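Long-range contacts in peptidase M14, carboxypeptidase A (Thermoplasmatales archaeon SCGC AB-540-F20, PDB 4XED), which probably cleaves peptides as a metallocarboxypeptidase, and whose calcium-binding PKD domain, the part studied here, may serve in protein binding rather than catalysis: residues 20-31 and 58-69; 68-78 and 90-98. All blocks are in the same frame, centred on the assembly; numbering follows the deposited sequence.

Contact 1: 20-31 and 58-69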
loop_
_atom_site.group_PDB
_atom_site.type_symbol
_atom_site.label_atom_id
_atom_site.label_comp_id
_atom_site.label_asym_id
_atom_site.label_seq_id
_atom_site.Cartn_x
_atom_site.Cartn_y
_atom_site.Cartn_z
ATOM N N ILE A 20 -6.060 -2.673 -19.120
ATOM C CA ILE A 20 -4.622 -2.572 -19.218
ATOM C C ILE A 20 -4.280 -1.202 -19.797
ATOM O O ILE A 20 -4.843 -0.810 -20.809
ATOM C CB ILE A 20 -4.070 -3.676 -20.163
ATOM C CG1 ILE A 20 -4.275 -5.062 -19.549
ATOM C CG2 ILE A 20 -2.593 -3.472 -20.414
ATOM C CD1 ILE A 20 -4.177 -6.191 -20.554
ATOM N N GLY A 21 -3.354 -0.484 -19.172
ATOM C CA GLY A 21 -2.895 0.794 -19.708
ATOM C C GLY A 21 -3.602 2.006 -19.130
ATOM O O GLY A 21 -3.201 3.156 -19.365
ATOM N N THR A 22 -4.659 1.763 -18.363
ATOM C CA THR A 22 -5.404 2.845 -17.720
ATOM C C THR A 22 -4.923 3.051 -16.282
ATOM O O THR A 22 -4.625 2.112 -15.555
ATOM C CB THR A 22 -6.913 2.567 -17.781
ATOM O OG1 THR A 22 -7.329 2.572 -19.154
ATOM C CG2 THR A 22 -7.719 3.619 -17.001
ATOM N N THR A 23 -4.841 4.303 -15.863
ATOM C CA THR A 23 -4.290 4.627 -14.544
ATOM C C THR A 23 -5.400 4.567 -13.502
ATOM O O THR A 23 -6.486 5.083 -13.746
ATOM C CB THR A 23 -3.683 6.026 -14.553
ATOM O OG1 THR A 23 -2.702 6.103 -15.597
ATOM C CG2 THR A 23 -3.104 6.365 -13.183
ATOM N N TYR A 24 -5.133 3.931 -12.361
ATOM C CA TYR A 24 -6.119 3.777 -11.273
ATOM C C TYR A 24 -5.545 4.234 -9.940
ATOM O O TYR A 24 -4.341 4.145 -9.721
ATOM C CB TYR A 24 -6.588 2.314 -11.193
ATOM C CG TYR A 24 -7.328 1.871 -12.455
ATOM C CD1 TYR A 24 -8.651 2.282 -12.717
ATOM C CD2 TYR A 24 -6.719 1.043 -13.370
ATOM C CE1 TYR A 24 -9.317 1.888 -13.853
ATOM C CE2 TYR A 24 -7.370 0.659 -14.531
ATOM C CZ TYR A 24 -8.669 1.079 -14.754
ATOM O OH TYR A 24 -9.313 0.667 -15.898
ATOM N N ASN A 25 -6.422 4.723 -9.069
ATOM C CA ASN A 25 -6.040 5.264 -7.754
ATOM C C ASN A 25 -6.311 4.288 -6.633
ATOM O O ASN A 25 -7.388 3.713 -6.544
ATOM C CB ASN A 25 -6.866 6.516 -7.460
ATOM C CG ASN A 25 -6.572 7.628 -8.394
ATOM O OD1 ASN A 25 -5.417 7.951 -8.632
ATOM N ND2 ASN A 25 -7.606 8.246 -8.915
ATOM N N TYR A 26 -5.322 4.150 -5.756
ATOM C CA TYR A 26 -5.395 3.289 -4.573
ATOM C C TYR A 26 -5.196 4.120 -3.307
ATOM O O TYR A 26 -4.291 4.939 -3.227
ATOM C CB TYR A 26 -4.378 2.111 -4.713
ATOM C CG TYR A 26 -4.815 1.268 -5.881
ATOM C CD1 TYR A 26 -5.722 0.238 -5.724
ATOM C CD2 TYR A 26 -4.414 1.581 -7.168
ATOM C CE1 TYR A 26 -6.246 -0.433 -6.807
ATOM C CE2 TYR A 26 -4.910 0.880 -8.285
ATOM C CZ TYR A 26 -5.831 -0.097 -8.092
ATOM O OH TYR A 26 -6.326 -0.761 -9.211
ATOM N N THR A 27 -6.060 3.849 -2.341
ATOM C CA THR A 27 -6.057 4.536 -1.064
ATOM C C THR A 27 -5.441 3.615 -0.016
ATOM O O THR A 27 -5.874 2.462 0.130
ATOM C CB THR A 27 -7.484 4.908 -0.660
ATOM O OG1 THR A 27 -8.044 5.764 -1.654
ATOM C CG2 THR A 27 -7.493 5.585 0.692
ATOM N N PHE A 28 -4.430 4.124 0.702
ATOM C CA PHE A 28 -3.688 3.352 1.699
ATOM C C PHE A 28 -3.839 4.045 3.036
ATOM O O PHE A 28 -3.674 5.281 3.125
ATOM C CB PHE A 28 -2.195 3.287 1.352
ATOM C CG PHE A 28 -1.902 2.603 0.039
ATOM C CD1 PHE A 28 -1.971 3.292 -1.161
ATOM C CD2 PHE A 28 -1.530 1.272 -0.015
ATOM C CE1 PHE A 28 -1.717 2.679 -2.374
ATOM C CE2 PHE A 28 -1.281 0.654 -1.231
ATOM C CZ PHE A 28 -1.369 1.382 -2.402
ATOM N N VAL A 29 -4.080 3.276 4.088
ATOM C CA VAL A 29 -4.043 3.882 5.418
ATOM C C VAL A 29 -3.837 2.860 6.513
ATOM O O VAL A 29 -4.325 1.730 6.437
ATOM C CB VAL A 29 -5.340 4.685 5.725
ATOM C CG1 VAL A 29 -6.556 3.780 5.717
ATOM C CG2 VAL A 29 -5.245 5.473 7.048
ATOM N N THR A 30 -3.078 3.258 7.526
ATOM C CA THR A 30 -3.032 2.518 8.753
ATOM C C THR A 30 -2.845 3.492 9.907
ATOM O O THR A 30 -2.679 4.694 9.690
ATOM C CB THR A 30 -1.931 1.450 8.726
ATOM O OG1 THR A 30 -2.228 0.506 9.753
ATOM C CG2 THR A 30 -0.536 2.033 8.952
ATOM N N THR A 31 -2.895 2.953 11.115
ATOM C CA THR A 31 -2.549 3.687 12.322
ATOM C C THR A 31 -1.450 2.947 13.068
ATOM O O THR A 31 -1.284 1.741 12.957
ATOM C CB THR A 31 -3.769 3.850 13.268
ATOM O OG1 THR A 31 -4.221 2.579 13.725
ATOM C CG2 THR A 31 -4.927 4.511 12.576
ATOM N N SER A 58 0.235 9.008 11.521
ATOM C CA SER A 58 -0.621 7.886 11.810
ATOM C C SER A 58 -2.060 8.248 11.428
ATOM O O SER A 58 -2.553 9.306 11.806
ATOM C CB SER A 58 -0.501 7.511 13.276
ATOM O OG SER A 58 -1.366 6.462 13.649
ATOM N N GLY A 59 -2.711 7.378 10.659
ATOM C CA GLY A 59 -4.117 7.551 10.313
ATOM C C GLY A 59 -4.417 8.405 9.107
ATOM O O GLY A 59 -5.571 8.560 8.712
ATOM N N GLU A 60 -3.376 8.947 8.505
ATOM C CA GLU A 60 -3.517 9.744 7.306
ATOM C C GLU A 60 -3.701 8.887 6.074
ATOM O O GLU A 60 -2.888 8.012 5.802
ATOM C CB GLU A 60 -2.279 10.618 7.145
ATOM C CG GLU A 60 -2.297 11.531 5.929
ATOM C CD GLU A 60 -1.006 12.341 5.765
ATOM O OE1 GLU A 60 -0.126 12.291 6.680
ATOM O OE2 GLU A 60 -0.893 12.980 4.707
ATOM N N GLU A 61 -4.776 9.108 5.331
ATOM C CA GLU A 61 -4.995 8.371 4.075
ATOM C C GLU A 61 -4.090 8.945 2.998
ATOM O O GLU A 61 -4.008 10.172 2.841
ATOM C CB GLU A 61 -6.449 8.429 3.622
ATOM C CG GLU A 61 -7.415 7.682 4.529
ATOM C CD GLU A 61 -8.844 7.735 3.988
ATOM O OE1 GLU A 61 -9.464 8.839 4.000
ATOM O OE2 GLU A 61 -9.353 6.692 3.524
ATOM N N VAL A 62 -3.387 8.059 2.309
ATOM C CA VAL A 62 -2.491 8.473 1.244
ATOM C C VAL A 62 -2.917 7.744 -0.017
ATOM O O VAL A 62 -3.156 6.531 0.002
ATOM C CB VAL A 62 -1.011 8.242 1.622
ATOM C CG1 VAL A 62 -0.647 9.060 2.803
ATOM C CG2 VAL A 62 -0.735 6.854 1.947
ATOM N N ILE A 63 -3.026 8.484 -1.122
ATOM C CA ILE A 63 -3.557 7.957 -2.367
ATOM C C ILE A 63 -2.459 7.959 -3.403
ATOM O O ILE A 63 -1.869 9.011 -3.677
ATOM C CB ILE A 63 -4.832 8.735 -2.823
ATOM C CG1 ILE A 63 -5.890 8.610 -1.687
ATOM C CG2 ILE A 63 -5.295 8.231 -4.156
ATOM C CD1 ILE A 63 -7.137 9.406 -1.717
ATOM N N PHE A 64 -2.162 6.793 -3.972
ATOM C CA PHE A 64 -1.187 6.645 -5.046
ATOM C C PHE A 64 -1.801 5.939 -6.222
ATOM O O PHE A 64 -2.582 5.010 -6.040
ATOM C CB PHE A 64 0.010 5.848 -4.568
ATOM C CG PHE A 64 0.719 6.469 -3.422
ATOM C CD1 PHE A 64 1.292 7.732 -3.523
ATOM C CD2 PHE A 64 0.804 5.787 -2.237
ATOM C CE1 PHE A 64 1.941 8.298 -2.439
ATOM C CE2 PHE A 64 1.445 6.329 -1.164
ATOM C CZ PHE A 64 2.012 7.596 -1.254
ATOM N N SER A 65 -1.440 6.382 -7.424
ATOM C CA SER A 65 -1.950 5.778 -8.632
ATOM C C SER A 65 -0.933 4.828 -9.260
ATOM O O SER A 65 0.263 4.920 -8.998
ATOM C CB SER A 65 -2.372 6.855 -9.622
ATOM O OG SER A 65 -1.300 7.701 -9.991
ATOM N N HIS A 66 -1.419 3.916 -10.083
ATOM C CA HIS A 66 -0.563 2.970 -10.779
ATOM C C HIS A 66 -1.259 2.580 -12.067
ATOM O O HIS A 66 -2.485 2.672 -12.172
ATOM C CB HIS A 66 -0.242 1.749 -9.910
ATOM C CG HIS A 66 0.881 0.910 -10.439
ATOM N ND1 HIS A 66 2.188 1.354 -10.463
ATOM C CD2 HIS A 66 0.899 -0.340 -10.969
ATOM C CE1 HIS A 66 2.958 0.415 -10.994
ATOM N NE2 HIS A 66 2.203 -0.633 -11.282
ATOM N N THR A 67 -0.443 2.157 -13.024
ATOM C CA THR A 67 -0.907 1.640 -14.309
ATOM C C THR A 67 -0.200 0.306 -14.549
ATOM O O THR A 67 1.013 0.210 -14.325
ATOM C CB THR A 67 -0.556 2.628 -15.466
ATOM O OG1 THR A 67 -1.050 3.929 -15.141
ATOM C CG2 THR A 67 -1.164 2.203 -16.737
ATOM N N TRP A 68 -0.941 -0.717 -14.950
ATOM C CA TRP A 68 -0.355 -2.005 -15.325
ATOM C C TRP A 68 -0.397 -2.130 -16.852
ATOM O O TRP A 68 -1.428 -1.878 -17.481
ATOM C CB TRP A 68 -1.130 -3.157 -14.692
ATOM C CG TRP A 68 -1.010 -3.243 -13.186
ATOM C CD1 TRP A 68 -0.111 -4.007 -12.494
ATOM C CD2 TRP A 68 -1.800 -2.572 -12.196
ATOM N NE1 TRP A 68 -0.291 -3.868 -11.141
ATOM C CE2 TRP A 68 -1.319 -2.990 -10.929
ATOM C CE3 TRP A 68 -2.851 -1.654 -12.243
ATOM C CZ2 TRP A 68 -1.849 -2.507 -9.723
ATOM C CZ3 TRP A 68 -3.376 -1.201 -11.051
ATOM C CH2 TRP A 68 -2.880 -1.639 -9.816
ATOM N N ASP A 69 0.715 -2.513 -17.462
ATOM C CA ASP A 69 0.786 -2.526 -18.922
ATOM C C ASP A 69 0.842 -3.945 -19.478
ATOM O O ASP A 69 1.261 -4.147 -20.614
ATOM C CB ASP A 69 1.987 -1.716 -19.422
ATOM C CG ASP A 69 1.830 -0.211 -19.207
ATOM O OD1 ASP A 69 0.698 0.321 -19.289
ATOM O OD2 ASP A 69 2.866 0.444 -18.975
HETATM O O HOH W 1 -3.757 -0.493 -15.638
#

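Contact 2: 68-78 and 90-98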
loop_
_atom_site.group_PDB
_atom_site.type_symbol
_atom_site.label_atom_id
_atom_site.label_comp_id
_atom_site.label_asym_id
_atom_site.label_seq_id
_atom_site.Cartn_x
_atom_site.Cartn_y
_atom_site.Cartn_z
ATOM N N TRP A 68 -0.941 -0.717 -14.950
ATOM C CA TRP A 68 -0.355 -2.005 -15.325
ATOM C C TRP A 68 -0.397 -2.130 -16.852
ATOM O O TRP A 68 -1.428 -1.878 -17.481
ATOM C CB TRP A 68 -1.130 -3.157 -14.692
ATOM C CG TRP A 68 -1.010 -3.243 -13.186
ATOM C CD1 TRP A 68 -0.111 -4.007 -12.494
ATOM C CD2 TRP A 68 -1.800 -2.572 -12.196
ATOM N NE1 TRP A 68 -0.291 -3.868 -11.141
ATOM C CE2 TRP A 68 -1.319 -2.990 -10.929
ATOM C CE3 TRP A 68 -2.851 -1.654 -12.243
ATOM C CZ2 TRP A 68 -1.849 -2.507 -9.723
ATOM C CZ3 TRP A 68 -3.376 -1.201 -11.051
ATOM C CH2 TRP A 68 -2.880 -1.639 -9.816
ATOM N N ASP A 69 0.715 -2.513 -17.462
ATOM C CA ASP A 69 0.786 -2.526 -18.922
ATOM C C ASP A 69 0.842 -3.945 -19.478
ATOM O O ASP A 69 1.261 -4.147 -20.614
ATOM C CB ASP A 69 1.987 -1.716 -19.422
ATOM C CG ASP A 69 1.830 -0.211 -19.207
ATOM O OD1 ASP A 69 0.698 0.321 -19.289
ATOM O OD2 ASP A 69 2.866 0.444 -18.975
ATOM N N LYS A 70 0.437 -4.929 -18.684
ATOM C CA LYS A 70 0.340 -6.309 -19.147
ATOM C C LYS A 70 -0.857 -6.945 -18.477
ATOM O O LYS A 70 -1.170 -6.668 -17.329
ATOM C CB LYS A 70 1.602 -7.121 -18.791
ATOM C CG LYS A 70 2.904 -6.562 -19.358
ATOM C CD LYS A 70 4.164 -7.242 -18.766
ATOM C CE LYS A 70 5.463 -6.521 -19.201
ATOM N NZ LYS A 70 6.740 -7.192 -18.777
ATOM N N LYS A 71 -1.521 -7.819 -19.211
ATOM C CA LYS A 71 -2.574 -8.635 -18.654
ATOM C C LYS A 71 -2.049 -9.372 -17.431
ATOM O O LYS A 71 -0.867 -9.702 -17.340
ATOM C CB LYS A 71 -3.080 -9.647 -19.691
ATOM C CG LYS A 71 -2.049 -10.671 -20.065
ATOM C CD LYS A 71 -2.529 -11.542 -21.209
ATOM C CE LYS A 71 -1.435 -12.483 -21.664
ATOM N NZ LYS A 71 -1.868 -13.191 -22.871
ATOM N N GLY A 72 -2.936 -9.630 -16.485
ATOM C CA GLY A 72 -2.574 -10.395 -15.319
ATOM C C GLY A 72 -3.433 -10.133 -14.125
ATOM O O GLY A 72 -4.293 -9.273 -14.143
ATOM N N THR A 73 -3.194 -10.913 -13.091
ATOM C CA THR A 73 -3.782 -10.683 -11.798
ATOM C C THR A 73 -2.646 -10.271 -10.868
ATOM O O THR A 73 -1.681 -11.016 -10.710
ATOM C CB THR A 73 -4.467 -11.962 -11.296
ATOM O OG1 THR A 73 -5.520 -12.337 -12.191
ATOM C CG2 THR A 73 -5.042 -11.767 -9.918
ATOM N N TYR A 74 -2.764 -9.097 -10.259
ATOM C CA TYR A 74 -1.685 -8.470 -9.508
ATOM C C TYR A 74 -2.059 -8.352 -8.036
ATOM O O TYR A 74 -3.125 -7.828 -7.692
ATOM C CB TYR A 74 -1.396 -7.088 -10.118
ATOM C CG TYR A 74 -0.940 -7.192 -11.566
ATOM C CD1 TYR A 74 0.383 -7.497 -11.844
ATOM C CD2 TYR A 74 -1.799 -6.958 -12.635
ATOM C CE1 TYR A 74 0.822 -7.608 -13.136
ATOM C CE2 TYR A 74 -1.357 -7.049 -13.928
ATOM C CZ TYR A 74 -0.040 -7.370 -14.159
ATOM O OH TYR A 74 0.466 -7.474 -15.428
ATOM N N VAL A 75 -1.153 -8.783 -7.178
ATOM C CA VAL A 75 -1.387 -8.682 -5.746
ATOM C C VAL A 75 -0.711 -7.423 -5.227
ATOM O O VAL A 75 0.516 -7.369 -5.085
ATOM C CB VAL A 75 -0.884 -9.912 -5.006
ATOM C CG1 VAL A 75 -1.272 -9.811 -3.570
ATOM C CG2 VAL A 75 -1.460 -11.172 -5.629
ATOM N N VAL A 76 -1.513 -6.382 -5.006
ATOM C CA VAL A 76 -1.003 -5.149 -4.440
ATOM C C VAL A 76 -0.882 -5.383 -2.924
ATOM O O VAL A 76 -1.831 -5.875 -2.296
ATOM C CB VAL A 76 -1.949 -3.982 -4.717
ATOM C CG1 VAL A 76 -1.489 -2.722 -4.036
ATOM C CG2 VAL A 76 -2.103 -3.785 -6.218
ATOM N N ARG A 77 0.267 -5.065 -2.341
ATOM C CA ARG A 77 0.463 -5.265 -0.908
ATOM C C ARG A 77 1.072 -4.017 -0.305
ATOM O O ARG A 77 1.855 -3.301 -0.957
ATOM C CB ARG A 77 1.366 -6.474 -0.622
ATOM C CG ARG A 77 0.898 -7.753 -1.284
ATOM C CD ARG A 77 1.491 -8.956 -0.565
ATOM N NE ARG A 77 2.943 -8.963 -0.592
ATOM C CZ ARG A 77 3.699 -9.784 0.119
ATOM N NH1 ARG A 77 3.157 -10.703 0.912
ATOM N NH2 ARG A 77 5.001 -9.715 0.007
ATOM N N ALA A 78 0.723 -3.759 0.957
ATOM C CA ALA A 78 1.307 -2.650 1.681
ATOM C C ALA A 78 1.575 -3.034 3.115
ATOM O O ALA A 78 0.745 -3.635 3.779
ATOM C CB ALA A 78 0.408 -1.433 1.625
ATOM N N TRP A 90 1.358 -7.384 6.130
ATOM C CA TRP A 90 0.933 -6.793 4.886
ATOM C C TRP A 90 -0.581 -6.793 4.743
ATOM O O TRP A 90 -1.246 -7.811 5.021
ATOM C CB TRP A 90 1.421 -7.647 3.738
ATOM C CG TRP A 90 2.876 -7.853 3.535
ATOM C CD1 TRP A 90 3.633 -8.897 3.965
ATOM C CD2 TRP A 90 3.729 -7.032 2.734
ATOM N NE1 TRP A 90 4.909 -8.767 3.491
ATOM C CE2 TRP A 90 4.999 -7.635 2.726
ATOM C CE3 TRP A 90 3.547 -5.849 2.023
ATOM C CZ2 TRP A 90 6.076 -7.106 2.031
ATOM C CZ3 TRP A 90 4.631 -5.333 1.300
ATOM C CH2 TRP A 90 5.871 -5.970 1.322
ATOM N N GLY A 91 -1.128 -5.691 4.247
ATOM C CA GLY A 91 -2.486 -5.662 3.733
ATOM C C GLY A 91 -2.408 -5.931 2.244
ATOM O O GLY A 91 -1.383 -5.628 1.618
ATOM N N THR A 92 -3.438 -6.542 1.667
ATOM C CA THR A 92 -3.397 -6.944 0.264
ATOM C C THR A 92 -4.721 -6.719 -0.457
ATOM O O THR A 92 -5.812 -6.819 0.147
ATOM C CB THR A 92 -2.979 -8.437 0.088
ATOM O OG1 THR A 92 -4.082 -9.313 0.325
ATOM C CG2 THR A 92 -1.819 -8.835 1.001
ATOM N N LEU A 93 -4.608 -6.413 -1.750
ATOM C CA LEU A 93 -5.749 -6.270 -2.652
ATOM C C LEU A 93 -5.363 -6.839 -3.995
ATOM O O LEU A 93 -4.359 -6.438 -4.581
ATOM C CB LEU A 93 -6.087 -4.793 -2.822
ATOM C CG LEU A 93 -7.348 -4.468 -3.616
ATOM C CD1 LEU A 93 -8.630 -4.927 -2.917
ATOM C CD2 LEU A 93 -7.433 -2.980 -3.933
ATOM N N GLU A 94 -6.196 -7.740 -4.513
ATOM C CA GLU A 94 -5.954 -8.365 -5.818
ATOM C C GLU A 94 -6.615 -7.549 -6.933
ATOM O O GLU A 94 -7.831 -7.313 -6.908
ATOM C CB GLU A 94 -6.484 -9.788 -5.781
ATOM C CG GLU A 94 -6.361 -10.554 -7.044
ATOM C CD GLU A 94 -7.367 -11.701 -7.108
ATOM O OE1 GLU A 94 -8.563 -11.459 -7.458
ATOM O OE2 GLU A 94 -6.950 -12.832 -6.793
ATOM N N VAL A 95 -5.814 -7.151 -7.914
ATOM C CA VAL A 95 -6.289 -6.321 -9.021
ATOM C C VAL A 95 -6.114 -7.089 -10.330
ATOM O O VAL A 95 -5.010 -7.527 -10.676
ATOM C CB VAL A 95 -5.451 -5.048 -9.081
ATOM C CG1 VAL A 95 -5.864 -4.182 -10.232
ATOM C CG2 VAL A 95 -5.611 -4.260 -7.761
ATOM N N THR A 96 -7.211 -7.256 -11.061
ATOM C CA THR A 96 -7.218 -8.008 -12.318
ATOM C C THR A 96 -7.226 -7.052 -13.518
ATOM O O THR A 96 -8.012 -6.126 -13.589
ATOM C CB THR A 96 -8.436 -8.948 -12.379
ATOM O OG1 THR A 96 -8.383 -9.840 -11.259
ATOM C CG2 THR A 96 -8.439 -9.744 -13.643
HETATM N N MSE A 97 -6.356 -7.357 -14.473
HETATM C CA MSE A 97 -6.230 -6.648 -15.743
HETATM C C MSE A 97 -6.347 -7.667 -16.851
HETATM O O MSE A 97 -5.358 -8.265 -17.238
HETATM C CB MSE A 97 -4.866 -5.985 -15.778
HETATM C CG MSE A 97 -4.704 -4.902 -14.709
HETATM SE SE MSE A 97 -5.702 -3.287 -15.192
HETATM C CE MSE A 97 -6.347 -2.804 -13.428
ATOM N N PRO A 98 -7.569 -7.896 -17.321
ATOM C CA PRO A 98 -7.802 -8.990 -18.272
ATOM C C PRO A 98 -7.495 -8.629 -19.712
ATOM O O PRO A 98 -7.101 -9.517 -20.500
ATOM C CB PRO A 98 -9.286 -9.290 -18.098
ATOM C CG PRO A 98 -9.873 -8.035 -17.581
ATOM C CD PRO A 98 -8.823 -7.334 -16.802
HETATM O O HOH W 2 -8.062 -12.599 -11.627
#

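Contact 1: 20-31 and 58-69
The indole of Trp68 meets Tyr26 at its rim: Tyr26 CE2 lies in the indole plane, 3.6 Å from Trp68 CH2, and the two rings are turned 89° to each other, inside the immunoglobulin-like beta-sandwich of a PKD domain. One indole face carries His66, with its CD2 over the centre; on the opposite face Tyr74 stacks. Water 1, also at the indole edge, bridges Trp68 N and Thr22 O. Phe28 has Val62 O at its edge, 3.6 Å from Phe28 CD1, and its ring approaches Phe64 obliquely, planes 46° apart. Strands 24-29 and 62-66, which carry most of these rings, run antiparallel in a three-stranded sheet completed by 11-13. Tyr26 CG lies beside its own backbone N (chi1 -65°), which brings the ring edge to Phe64 O; its hydroxyl bonds to Pro15 O. Three hydrogen-bonded pairs, Tyr24-His66, Tyr26-Phe64 and Phe28-Val62, tie the backbones together; Tyr24 N to His66 O (2.9 Å) is almost straight. On the face of Asn25, Thr27, Ile63 and Ser65, Thr27 OG1 rests 3.6 Å from Ile63 CG1. Beyond the strands, Gly21 N bonds to Trp68 O and Gly59 N to Thr30 O, both at 2.9 Å. Ser58 OG, bonded to Asp32 N, also packs 3.3 Å from Thr31 CA.

Contact 2: 68-78 and 90-98
Trp68 receives Val95 and Met97 at nearly right angles: Val95 CG1 sits over the indole face in a CH-pi contact, 4.2 Å from the six-membered ring centroid, and the CE of selenomethionine Met97 reaches Trp68 CE3 at 3.9 Å. Lys70 O takes the hydroxyl of Tyr74 from above its carbonyl plane (OH to O 2.6 Å), fixing that ring with its edge toward Met97 CG. From Gly72 the ladder is regular antiparallel, with paired bonds at Gly72-Met97, Tyr74-Val95, Val76-Leu93 and Ala78-Gly91. Thr73 OG1 and Thr96 OG1 share water 2, while Thr73 CG2 presses 3.4 Å from Glu94 CG. On the inner face Val76 CG2 meets Val95 CG2 at 3.9 Å. Arg77, bent at chi3 (-60°), lays its guanidinium flat on Trp90, planes 16° apart, with CZ 3.6 Å from the centroid of the five-membered ring, a cation-pi stack. An alanine in place of Trp90 would strip the ring from one face of the guanidinium, which is likely to be freer to turn despite the salt bridge of NE to Glu43. The hairpin closes one side of the four-stranded sheet, 72-82 lying between 38-43 and the outermost strand 91-97, while Val95 and Leu93 pack on Tyr26 of strand 24-29.

Overall arrangement
Contact 1 lies in the three-stranded sheet and contact 2 in the four-stranded one, so together they represent both layers of the sandwich, their centres about 12 Å apart. Trp68 and Asp69 belong to both, as the chain passes from strand 62-66 to strand 72-82. Between the layers Tyr26 OH packs 3.6 Å from Val95 CG1, Phe28 CD2 3.7 Å from Ala78 CB, and Tyr24 CE2 3.8 Å from Met97 CE. The calcium ion, bound by Asn4, Asp5, Asp32, Asn34, Asp36 and Asp82, lies beyond the Thr31 and Ser58 end of contact 1, about 8 Å from the Ser58 side chain. Strand 72-82 runs on from contact 2 to Asp82, linking that layer to the site.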